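Local coordinates for protein erythromycin C-12 hydroxylase (PDB 2JJN) that hydroxylates the macrolactone ring of erythromycin D at C-12, giving erythromycin C, as a heme-dependent cytochrome P450 monooxygenase, at residues R117-T122 against N363-E368; V281-P286 against A319-D324. The protein carries 2 engineered substitutions. All coordinates share one frame; numbering follows the deposited sequence.

Overall arrangement
Contact 2 (281-286 against 319-324) is buried and reaches the heme pocket through L282, whereas contact 1 (117-122 against 363-368) is partly buried and lies away from the annotated sites. Their centres are about 25 Å apart and they share no helix, although helix 316-320 of contact 2 and helix 356-374 of contact 1 follow each other in the chain. Contact 1 joins two long helices through an apolar seam edged by a salt-bridge network. In contact 2 the C-terminal part of the K helix meets the segment 319-324, and arginine and asparagine side chains bind backbone carbonyls there. The buried areas are similar, 284 and 300 Å², but the chemistry changes from paired charges to side-chain-to-backbone bonds and a stack.

Contact 1: residues R117-T122 against N363-E368; sequences RIRDVT and NRVALE
R119 meets E368 end-on, with both terminal nitrogens directed at one carboxylate oxygen. NH2 of R119 lies 2.8 Å from OE1 of E368 and NH1 of R119 lies 2.9 Å from the same oxygen, which sits in the guanidinium plane; guanidinium and carboxylate are nearly coplanar, 22° apart. The other oxygen of E368, OE2, takes a bond of 2.8 Å from NH1 of R364 on its syn side, so each carboxylate oxygen serves a different arginine. The 3.8 Å approach of R119 NH2 to R364 NH1 is probably offset by the carboxylates of E368 and E115, each of which bridges the two arginines. E369 adds a further acidic partner for R119.

Apolar contact lies beneath this network. V365 sets CG1 3.6 Å from CA of R119 and 3.8 Å from CG2 of I118, and both its methyls lie over a face of the R119 guanidinium, CG1 offset toward the rim. T122 has CG2 anti to the backbone N (chi1 -66° for OG1), which brings the methyl to 4.1 Å from CA of A366 and leaves OG1 bonded to the carbonyl oxygen of I118.

The segment axes approach to 9.4 Å and run 38° from parallel, as expected where helix D (115-127) packs on helix L (356-374) in the four-helix core of the P450 fold.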
ATOM      1  N   ARG A 117     -21.594   1.704   2.053  1.00 19.43           N
ATOM      2  CA  ARG A 117     -21.001   2.717   2.965  1.00 19.48           C
ATOM      3  C   ARG A 117     -19.821   3.477   2.306  1.00 19.23           C
ATOM      4  O   ARG A 117     -19.639   4.689   2.499  1.00 19.78           O
ATOM      5  CB  ARG A 117     -20.586   2.098   4.328  1.00 19.41           C
ATOM      6  CG  ARG A 117     -19.930   3.106   5.243  1.00 22.11           C
ATOM      7  CD  ARG A 117     -20.881   4.200   5.688  1.00 25.85           C
ATOM      8  NE  ARG A 117     -20.248   5.000   6.740  1.00 25.22           N
ATOM      9  CZ  ARG A 117     -20.497   6.284   6.981  1.00 28.08           C
ATOM     10  NH1 ARG A 117     -21.424   6.936   6.274  1.00 29.01           N
ATOM     11  NH2 ARG A 117     -19.829   6.918   7.944  1.00 30.94           N
ATOM     12  N   ILE A 118     -19.000   2.737   1.551  1.00 19.74           N
ATOM     13  CA  ILE A 118     -17.903   3.354   0.845  1.00 18.60           C
ATOM     14  C   ILE A 118     -18.457   4.434  -0.117  1.00 17.51           C
ATOM     15  O   ILE A 118     -17.920   5.539  -0.211  1.00 17.41           O
ATOM     16  CB  ILE A 118     -17.077   2.338   0.036  1.00 17.40           C
ATOM     17  CG1 ILE A 118     -16.346   1.389   1.016  1.00 19.19           C
ATOM     18  CG2 ILE A 118     -16.047   3.051  -0.830  1.00 20.33           C
ATOM     19  CD1 ILE A 118     -15.777   0.117   0.324  1.00 20.37           C
ATOM     20  N   ARG A 119     -19.499   4.073  -0.830  1.00 17.70           N
ATOM     21  CA  ARG A 119     -20.116   4.988  -1.788  1.00 17.39           C
ATOM     22  C   ARG A 119     -20.733   6.199  -1.082  1.00 18.24           C
ATOM     23  O   ARG A 119     -20.594   7.338  -1.524  1.00 18.56           O
ATOM     24  CB  ARG A 119     -21.139   4.277  -2.646  1.00 18.03           C
ATOM     25  CG  ARG A 119     -21.541   5.156  -3.878  1.00 18.33           C
ATOM     26  CD  ARG A 119     -22.482   4.371  -4.800  1.00 20.93           C
ATOM     27  NE  ARG A 119     -21.895   3.110  -5.234  1.00 19.94           N
ATOM     28  CZ  ARG A 119     -20.935   3.008  -6.171  1.00 20.35           C
ATOM     29  NH1 ARG A 119     -20.420   4.100  -6.793  1.00 18.83           N
ATOM     30  NH2 ARG A 119     -20.517   1.781  -6.525  1.00 21.93           N
ATOM     31  N   ASP A 120     -21.414   5.957   0.023  1.00 18.50           N
ATOM     32  CA  ASP A 120     -22.033   7.024   0.815  1.00 19.58           C
ATOM     33  C   ASP A 120     -21.013   8.031   1.323  1.00 19.48           C
ATOM     34  O   ASP A 120     -21.162   9.232   1.164  1.00 19.98           O
ATOM     35  CB  ASP A 120     -22.737   6.342   2.001  1.00 20.49           C
ATOM     36  CG  ASP A 120     -23.417   7.332   2.921  1.00 23.34           C
ATOM     37  OD1 ASP A 120     -24.262   8.083   2.415  1.00 24.11           O
ATOM     38  OD2 ASP A 120     -23.172   7.317   4.160  1.00 28.39           O
ATOM     39  N   VAL A 121     -19.959   7.546   1.981  1.00 18.65           N
ATOM     40  CA  VAL A 121     -18.898   8.427   2.482  1.00 18.89           C
ATOM     41  C   VAL A 121     -18.271   9.200   1.343  1.00 18.61           C
ATOM     42  O   VAL A 121     -18.105  10.409   1.429  1.00 19.39           O
ATOM     43  CB  VAL A 121     -17.817   7.568   3.219  1.00 19.64           C
ATOM     44  CG1 VAL A 121     -16.563   8.418   3.512  1.00 21.33           C
ATOM     45  CG2 VAL A 121     -18.399   6.978   4.508  1.00 19.89           C
ATOM     46  N   THR A 122     -17.954   8.524   0.239  1.00 18.08           N
ATOM     47  CA  THR A 122     -17.309   9.189  -0.914  1.00 18.81           C
ATOM     48  C   THR A 122     -18.190  10.272  -1.492  1.00 18.08           C
ATOM     49  O   THR A 122     -17.756  11.418  -1.690  1.00 19.38           O
ATOM     50  CB  THR A 122     -17.006   8.155  -1.973  1.00 19.56           C
ATOM     51  OG1 THR A 122     -16.012   7.236  -1.465  1.00 18.61           O
ATOM     52  CG2 THR A 122     -16.462   8.794  -3.235  1.00 18.35           C
ATOM     53  N   ASN A 363     -11.189   1.925  -4.457  1.00 18.07           N
ATOM     54  CA  ASN A 363     -10.714   2.796  -5.539  1.00 18.48           C
ATOM     55  C   ASN A 363     -11.671   2.755  -6.742  1.00 18.37           C
ATOM     56  O   ASN A 363     -11.830   3.777  -7.452  1.00 18.70           O
ATOM     57  CB  ASN A 363      -9.266   2.425  -5.903  1.00 18.67           C
ATOM     58  CG  ASN A 363      -8.323   3.006  -4.930  1.00 20.00           C
ATOM     59  OD1 ASN A 363      -7.945   4.172  -5.077  1.00 24.43           O
ATOM     60  ND2 ASN A 363      -7.984   2.244  -3.899  1.00 22.27           N
ATOM     61  N   ARG A 364     -12.368   1.634  -6.972  1.00 18.53           N
ATOM     62  CA  ARG A 364     -13.400   1.596  -8.002  1.00 19.22           C
ATOM     63  C   ARG A 364     -14.480   2.610  -7.647  1.00 18.97           C
ATOM     64  O   ARG A 364     -14.889   3.440  -8.479  1.00 19.36           O
ATOM     65  CB  ARG A 364     -14.035   0.198  -8.083  1.00 18.69           C
ATOM     66  CG  ARG A 364     -15.228   0.209  -9.045  1.00 20.36           C
ATOM     67  CD  ARG A 364     -15.759  -1.219  -9.299  1.00 23.88           C
ATOM     68  NE  ARG A 364     -16.392  -1.865  -8.144  1.00 24.13           N
ATOM     69  CZ  ARG A 364     -17.678  -1.731  -7.788  1.00 25.23           C
ATOM     70  NH1 ARG A 364     -18.485  -0.854  -8.402  1.00 26.76           N
ATOM     71  NH2 ARG A 364     -18.179  -2.509  -6.814  1.00 25.42           N
ATOM     72  N   VAL A 365     -14.979   2.492  -6.425  1.00 19.08           N
ATOM     73  CA  VAL A 365     -16.086   3.355  -6.020  1.00 18.74           C
ATOM     74  C   VAL A 365     -15.655   4.816  -6.050  1.00 19.35           C
ATOM     75  O   VAL A 365     -16.370   5.677  -6.556  1.00 19.54           O
ATOM     76  CB  VAL A 365     -16.629   2.952  -4.635  1.00 19.43           C
ATOM     77  CG1 VAL A 365     -17.669   3.968  -4.169  1.00 19.34           C
ATOM     78  CG2 VAL A 365     -17.267   1.567  -4.694  1.00 21.08           C
ATOM     79  N   ALA A 366     -14.459   5.094  -5.552  1.00 17.96           N
ATOM     80  CA  ALA A 366     -14.001   6.479  -5.567  1.00 17.93           C
ATOM     81  C   ALA A 366     -13.916   7.032  -6.998  1.00 17.71           C
ATOM     82  O   ALA A 366     -14.353   8.195  -7.257  1.00 18.40           O
ATOM     83  CB  ALA A 366     -12.641   6.591  -4.880  1.00 19.11           C
ATOM     84  N   LEU A 367     -13.345   6.264  -7.924  1.00 17.53           N
ATOM     85  CA  LEU A 367     -13.270   6.777  -9.283  1.00 16.97           C
ATOM     86  C   LEU A 367     -14.673   6.909  -9.935  1.00 18.02           C
ATOM     87  O   LEU A 367     -14.951   7.926 -10.623  1.00 18.34           O
ATOM     88  CB  LEU A 367     -12.345   5.915 -10.129  1.00 16.39           C
ATOM     89  CG  LEU A 367     -12.120   6.400 -11.574  1.00 17.23           C
ATOM     90  CD1 LEU A 367     -11.598   7.824 -11.546  1.00 20.09           C
ATOM     91  CD2 LEU A 367     -11.088   5.485 -12.269  1.00 18.60           C
ATOM     92  N   GLU A 368     -15.539   5.937  -9.653  1.00 18.33           N
ATOM     93  CA  GLU A 368     -16.919   6.061 -10.120  1.00 18.40           C
ATOM     94  C   GLU A 368     -17.545   7.365  -9.677  1.00 17.48           C
ATOM     95  O   GLU A 368     -18.244   8.032 -10.456  1.00 19.02           O
ATOM     96  CB  GLU A 368     -17.758   4.899  -9.610  1.00 18.52           C
ATOM     97  CG  GLU A 368     -17.428   3.560 -10.318  1.00 19.12           C
ATOM     98  CD  GLU A 368     -18.172   2.390  -9.662  1.00 21.65           C
ATOM     99  OE1 GLU A 368     -18.751   2.556  -8.558  1.00 22.58           O
ATOM    100  OE2 GLU A 368     -18.149   1.266 -10.227  1.00 21.99           O
TER

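Contact 2: residues V281-P286 against A319-D324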
ATOM      1  N   VAL A 281      -3.213   1.426 -13.257  1.00 17.66           N
ATOM      2  CA  VAL A 281      -2.500   2.397 -12.389  1.00 17.91           C
ATOM      3  C   VAL A 281      -1.712   1.670 -11.316  1.00 17.76           C
ATOM      4  O   VAL A 281      -0.575   2.044 -11.016  1.00 18.90           O
ATOM      5  CB  VAL A 281      -3.465   3.434 -11.776  1.00 17.53           C
ATOM      6  CG1 VAL A 281      -2.641   4.361 -10.799  1.00 19.55           C
ATOM      7  CG2 VAL A 281      -4.153   4.254 -12.883  1.00 17.98           C
ATOM      8  N   LEU A 282      -2.269   0.598 -10.755  1.00 19.25           N
ATOM      9  CA  LEU A 282      -1.490  -0.196  -9.807  1.00 18.96           C
ATOM     10  C   LEU A 282      -0.197  -0.701 -10.441  1.00 18.09           C
ATOM     11  O   LEU A 282       0.833  -0.689  -9.800  1.00 18.70           O
ATOM     12  CB  LEU A 282      -2.296  -1.410  -9.345  1.00 18.57           C
ATOM     13  CG  LEU A 282      -3.207  -1.143  -8.150  1.00 20.40           C
ATOM     14  CD1 LEU A 282      -4.265  -2.256  -8.061  1.00 21.57           C
ATOM     15  CD2 LEU A 282      -2.409  -1.058  -6.793  1.00 20.69           C
ATOM     16  N   ARG A 283      -0.262  -1.139 -11.707  1.00 18.18           N
ATOM     17  CA  ARG A 283       0.986  -1.598 -12.373  1.00 17.94           C
ATOM     18  C   ARG A 283       1.932  -0.406 -12.593  1.00 18.52           C
ATOM     19  O   ARG A 283       3.163  -0.468 -12.340  1.00 17.89           O
ATOM     20  CB  ARG A 283       0.687  -2.287 -13.700  1.00 18.66           C
ATOM     21  CG  ARG A 283       1.947  -2.850 -14.350  1.00 18.62           C
ATOM     22  CD  ARG A 283       1.635  -3.264 -15.808  1.00 18.92           C
ATOM     23  NE  ARG A 283       1.358  -2.091 -16.674  1.00 17.99           N
ATOM     24  CZ  ARG A 283       2.321  -1.351 -17.233  1.00 18.40           C
ATOM     25  NH1 ARG A 283       3.618  -1.658 -17.006  1.00 18.62           N
ATOM     26  NH2 ARG A 283       2.027  -0.288 -17.992  1.00 19.43           N
ATOM     27  N   TYR A 284       1.361   0.694 -13.097  1.00 18.34           N
ATOM     28  CA  TYR A 284       2.134   1.809 -13.550  1.00 17.84           C
ATOM     29  C   TYR A 284       2.800   2.601 -12.402  1.00 17.17           C
ATOM     30  O   TYR A 284       3.968   3.010 -12.530  1.00 17.70           O
ATOM     31  CB  TYR A 284       1.169   2.680 -14.397  1.00 18.85           C
ATOM     32  CG  TYR A 284       1.799   3.734 -15.256  1.00 18.68           C
ATOM     33  CD1 TYR A 284       2.490   3.378 -16.404  1.00 20.61           C
ATOM     34  CD2 TYR A 284       1.615   5.069 -14.947  1.00 20.87           C
ATOM     35  CE1 TYR A 284       3.022   4.398 -17.229  1.00 22.50           C
ATOM     36  CE2 TYR A 284       2.129   6.076 -15.761  1.00 23.20           C
ATOM     37  CZ  TYR A 284       2.810   5.737 -16.861  1.00 22.80           C
ATOM     38  OH  TYR A 284       3.312   6.809 -17.611  1.00 28.51           O
ATOM     39  N   ARG A 285       2.037   2.813 -11.334  1.00 10.55           N
ATOM     40  CA  ARG A 285       2.483   3.627 -10.197  1.00  9.17           C
ATOM     41  C   ARG A 285       2.088   2.887  -8.896  1.00  9.06           C
ATOM     42  O   ARG A 285       1.216   3.319  -8.158  1.00  8.82           O
ATOM     43  CB  ARG A 285       1.861   5.015 -10.279  1.00  9.25           C
ATOM     44  CG  ARG A 285       2.599   5.944 -11.243  1.00  9.15           C
ATOM     45  CD  ARG A 285       1.915   7.279 -11.308  1.00 11.50           C
ATOM     46  NE  ARG A 285       2.822   8.247 -11.967  1.00 12.30           N
ATOM     47  CZ  ARG A 285       2.447   9.119 -12.903  1.00 13.68           C
ATOM     48  NH1 ARG A 285       1.192   9.205 -13.349  1.00 11.24           N
ATOM     49  NH2 ARG A 285       3.379   9.952 -13.400  1.00 14.26           N
ATOM     50  N   PRO A 286       2.769   1.788  -8.624  1.00  9.55           N
ATOM     51  CA  PRO A 286       2.477   0.969  -7.403  1.00  9.06           C
ATOM     52  C   PRO A 286       2.689   1.810  -6.153  1.00 10.36           C
ATOM     53  O   PRO A 286       3.717   2.445  -6.025  1.00 11.03           O
ATOM     54  CB  PRO A 286       3.510  -0.162  -7.473  1.00  8.72           C
ATOM     55  CG  PRO A 286       4.610   0.331  -8.384  1.00 10.01           C
ATOM     56  CD  PRO A 286       3.888   1.231  -9.410  1.00 10.05           C
ATOM     57  N   ALA A 319      10.160  -4.023 -11.604  1.00 17.39           N
ATOM     58  CA  ALA A 319       9.541  -5.234 -12.203  1.00 17.53           C
ATOM     59  C   ALA A 319       8.373  -4.866 -13.059  1.00 18.48           C
ATOM     60  O   ALA A 319       8.181  -5.442 -14.144  1.00 18.84           O
ATOM     61  CB  ALA A 319       9.089  -6.202 -11.084  1.00 18.82           C
ATOM     62  N   ASN A 320       7.533  -3.930 -12.576  1.00 18.13           N
ATOM     63  CA  ASN A 320       6.319  -3.566 -13.326  1.00 17.49           C
ATOM     64  C   ASN A 320       6.631  -2.800 -14.623  1.00 17.61           C
ATOM     65  O   ASN A 320       5.776  -2.688 -15.476  1.00 19.74           O
ATOM     66  CB  ASN A 320       5.429  -2.701 -12.451  1.00 18.18           C
ATOM     67  CG  ASN A 320       4.694  -3.479 -11.342  1.00 18.67           C
ATOM     68  OD1 ASN A 320       4.819  -4.695 -11.195  1.00 20.20           O
ATOM     69  ND2 ASN A 320       3.926  -2.713 -10.534  1.00 18.66           N
ATOM     70  N   ARG A 321       7.822  -2.201 -14.720  1.00 11.94           N
ATOM     71  CA  ARG A 321       8.209  -1.449 -15.957  1.00 11.57           C
ATOM     72  C   ARG A 321       9.221  -2.267 -16.788  1.00 12.93           C
ATOM     73  O   ARG A 321       9.875  -1.728 -17.698  1.00 12.91           O
ATOM     74  CB  ARG A 321       8.818  -0.109 -15.537  1.00 11.45           C
ATOM     75  CG  ARG A 321       7.843   0.786 -14.757  1.00 13.40           C
ATOM     76  CD  ARG A 321       6.560   1.120 -15.519  1.00 10.60           C
ATOM     77  NE  ARG A 321       5.892   2.238 -14.883  1.00 11.77           N
ATOM     78  CZ  ARG A 321       5.957   3.511 -15.292  1.00 11.70           C
ATOM     79  NH1 ARG A 321       6.594   3.824 -16.413  1.00 14.43           N
ATOM     80  NH2 ARG A 321       5.353   4.475 -14.603  1.00 11.87           N
ATOM     81  N   ASP A 322       9.346  -3.551 -16.442  1.00 11.55           N
ATOM     82  CA  ASP A 322      10.328  -4.469 -17.133  1.00 12.49           C
ATOM     83  C   ASP A 322       9.754  -5.024 -18.440  1.00 13.64           C
ATOM     84  O   ASP A 322       8.770  -5.734 -18.414  1.00 13.20           O
ATOM     85  CB  ASP A 322      10.645  -5.603 -16.162  1.00 12.17           C
ATOM     86  CG  ASP A 322      11.768  -6.484 -16.610  1.00 14.44           C
ATOM     87  OD1 ASP A 322      12.302  -7.249 -15.775  1.00 13.30           O
ATOM     88  OD2 ASP A 322      12.075  -6.480 -17.827  1.00 16.16           O
ATOM     89  N   SER A 323      10.377  -4.654 -19.572  1.00 14.58           N
ATOM     90  CA  SER A 323       9.833  -5.072 -20.840  1.00 16.88           C
ATOM     91  C   SER A 323       9.882  -6.596 -21.023  1.00 17.93           C
ATOM     92  O   SER A 323       9.182  -7.173 -21.911  1.00 18.77           O
ATOM     93  CB  SER A 323      10.576  -4.375 -21.971  1.00 16.26           C
ATOM     94  OG  SER A 323      11.893  -4.879 -22.087  1.00 20.51           O
ATOM     95  N   ASP A 324      10.699  -7.275 -20.215  1.00 18.18           N
ATOM     96  CA  ASP A 324      10.644  -8.739 -20.221  1.00 19.62           C
ATOM     97  C   ASP A 324       9.326  -9.317 -19.713  1.00 20.15           C
ATOM     98  O   ASP A 324       8.966 -10.467 -20.012  1.00 21.22           O
ATOM     99  CB  ASP A 324      11.836  -9.324 -19.455  1.00 21.00           C
ATOM    100  CG  ASP A 324      13.166  -9.127 -20.186  1.00 24.76           C
ATOM    101  OD1 ASP A 324      13.168  -8.893 -21.436  1.00 29.18           O
ATOM    102  OD2 ASP A 324      14.225  -9.253 -19.524  1.00 28.66           O
TER
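R283, the arginine of the ExxR motif on the K helix of the P450 fold, faces N320 of segment 319-324, and the two side chains run alongside one another, pointing opposite ways. The main polar partner of R283 is the motif glutamate, E280, bound through NH2; its NH1 gives N320 O a weak bond of 2.8 Å, bent to 124°, and also bonds the carbonyl of P329. N320 answers with ND2, 3.0 Å from R283 O. Its CG stands anti to its own carbonyl carbon (chi1 -74°), which carries the amide toward the K helix, where ND2 finds its main polar partner in S345 and meets CG of P286 tip to tip at 3.8 Å. On the same helix L282 turns away from N320 to touch the heme.

R321 extends this tightly packed part, laying its guanidinium over one face of the Y284 ring. The planes are 8° apart and R321 CZ is 3.9 Å from the ring centroid, a cation-pi stack, while NH1 of R321 is paired with D330. The remaining nitrogens grip Y284 O side-on: NH2 of R321 at 2.9 Å, and NE of R321 at 3.1 Å, lying in the carbonyl plane on a lone pair. R283, N320 and R321 are all buried, and CB of N320 comes to 3.2 Å from R283 O.

The loose side is D322-D324. Beyond R321 the chain runs away from the K helix: the side chain of D322 stays 8.1 Å or more from 281-286, and S323 and D324 are exposed. Here D322 closes an Asx turn, its OD2 accepting the backbone N of D324 from above the carboxylate plane.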